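Local coordinates for aminotransferase, class III (Thermomicrobium roseum, PDB 6IO1) that catalyses (S)-enantioselective transamination as a thermostable omega-transaminase that depends on pyridoxal 5'-phosphate, at the interface of chains A and B. Coordinates in Å, arbitrary orientation; residue numbers count along the deposited sequence, not the author numbering. Chains: chain A/B, Aminotransferase, class III.

The interface of chains A and B. Residues chain A 88, 92-93, 97, 115, 325; chain B 15, 19, 21-22.
The loop of chain B that follows helix 8-18, carrying B:His19, B:His21 and B:Pro22, lies against chain A where the loop at A:Thr88, the short strand 92-93, the start of helix 95-107, strand 112-118 and the loop at A:Ser325 come together. B:His19 forms a parallel beta bridge with A:Phe115 of strand 112-118. B:His21 makes a direct polar link: its ND1 donates to the backbone O of A:Thr88 at 3.1 Å, nearly straight (161° at the hydrogen) and in the imidazole plane. The same ND1 lies 3.2 Å from O of A:Leu92, so its hydrogen could be shared between the two carbonyls. At the other end of that ring NE2 donates to the syn lone pair of OD2 of B:Asp15, a short bond of 2.5 Å. The second carboxylate oxygen, OD1, accepts from ND1 of B:His19 at 2.8 Å, so one aspartate in the last turn of its helix fixes the rotation of both imidazoles and would probably favour a protonated B:His21. The two rings meet near their rims, tilted about 40° to one another, rather than stacking flat. With CG of B:His19 anti to its backbone N (chi1 -170°), the ring reaches into chain A, where CE1 meets the methyl CG2 of A:Thr88 edge-on at 3.4 Å. Its NE2 is joined through a water to OG of A:Ser325. This hydroxyl also pairs with OG1 of A:Thr88, holding the threonine while CB packs against CD of B:Pro22 at 3.7 Å. A leucine in place of B:His21 would probably leave the carbonyl of A:Thr88 and OD2 of B:Asp15 without their donors and set the carboxylate freer to turn. The patch illustrates how a carboxylate behind a contact can orient the groups that make it. Repeated by two-fold symmetry, this N-terminal loop contact probably helps join the subunits of a dimer, the usual assembly of class-III aminotransferases.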
# COMPACT_ATOMS: atom_id res chain seq x y z
N THR A 88 -10.21 4.54 -9.65
CA THR A 88 -9.72 4.42 -11.01
C THR A 88 -10.05 3.06 -11.61
O THR A 88 -9.68 2.79 -12.76
CB THR A 88 -8.20 4.67 -11.06
OG1 THR A 88 -7.55 3.81 -10.12
CG2 THR A 88 -7.90 6.12 -10.71
N LEU A 92 -13.17 4.30 -14.36
CA LEU A 92 -13.49 5.54 -13.68
C LEU A 92 -12.22 6.34 -13.41
O LEU A 92 -11.12 5.80 -13.38
CB LEU A 92 -14.23 5.27 -12.37
CG LEU A 92 -15.57 4.52 -12.47
CD1 LEU A 92 -15.99 3.99 -11.11
CD2 LEU A 92 -16.64 5.42 -13.05
N ALA A 93 -12.39 7.65 -13.24
CA ALA A 93 -11.27 8.52 -12.91
C ALA A 93 -11.79 9.87 -12.44
O ALA A 93 -12.94 10.24 -12.72
CB ALA A 93 -10.33 8.71 -14.11
N THR A 97 -6.50 13.07 -10.82
CA THR A 97 -5.73 11.90 -11.23
C THR A 97 -5.27 12.02 -12.68
O THR A 97 -4.10 11.78 -13.01
CB THR A 97 -6.57 10.63 -11.04
OG1 THR A 97 -7.12 10.62 -9.72
CG2 THR A 97 -5.72 9.39 -11.23
N PHE A 115 0.78 5.95 -16.73
CA PHE A 115 0.95 5.85 -15.29
C PHE A 115 -0.23 5.15 -14.63
O PHE A 115 -1.38 5.37 -15.00
CB PHE A 115 1.15 7.23 -14.66
CG PHE A 115 2.33 7.98 -15.21
CD1 PHE A 115 2.21 8.76 -16.35
CD2 PHE A 115 3.57 7.88 -14.59
CE1 PHE A 115 3.30 9.43 -16.85
CE2 PHE A 115 4.66 8.56 -15.10
CZ PHE A 115 4.53 9.34 -16.23
N SER A 325 -5.78 3.42 -5.71
CA SER A 325 -5.04 3.86 -6.88
C SER A 325 -5.65 5.13 -7.46
O SER A 325 -6.84 5.15 -7.80
CB SER A 325 -5.02 2.75 -7.94
OG SER A 325 -4.67 3.26 -9.21
N ASP B 15 -6.77 11.20 -20.23
CA ASP B 15 -6.89 9.90 -19.58
C ASP B 15 -6.52 8.78 -20.53
O ASP B 15 -5.77 7.86 -20.17
CB ASP B 15 -8.30 9.71 -19.04
CG ASP B 15 -8.42 8.47 -18.17
OD1 ASP B 15 -8.13 8.56 -16.96
OD2 ASP B 15 -8.80 7.41 -18.70
N HIS B 19 -3.28 7.47 -18.70
CA HIS B 19 -3.74 6.80 -17.49
C HIS B 19 -3.88 5.30 -17.73
O HIS B 19 -4.74 4.87 -18.50
CB HIS B 19 -5.06 7.39 -16.99
CG HIS B 19 -5.46 6.90 -15.63
ND1 HIS B 19 -6.72 7.08 -15.11
CD2 HIS B 19 -4.75 6.23 -14.69
CE1 HIS B 19 -6.78 6.54 -13.91
NE2 HIS B 19 -5.60 6.02 -13.63
N HIS B 21 -5.28 2.53 -16.31
CA HIS B 21 -6.28 2.23 -15.29
C HIS B 21 -6.06 0.85 -14.69
O HIS B 21 -5.71 -0.10 -15.41
CB HIS B 21 -7.69 2.30 -15.89
CG HIS B 21 -8.18 3.68 -16.15
ND1 HIS B 21 -9.07 4.33 -15.33
CD2 HIS B 21 -7.91 4.54 -17.17
CE1 HIS B 21 -9.33 5.53 -15.82
NE2 HIS B 21 -8.64 5.68 -16.93
N PRO B 22 -6.26 0.69 -13.38
CA PRO B 22 -6.34 -0.65 -12.81
C PRO B 22 -7.74 -1.22 -12.96
O PRO B 22 -8.74 -0.49 -13.00
CB PRO B 22 -6.00 -0.42 -11.33
CG PRO B 22 -6.46 0.97 -11.06
CD PRO B 22 -6.36 1.74 -12.36
O HOH W 1 -4.23 5.00 -11.36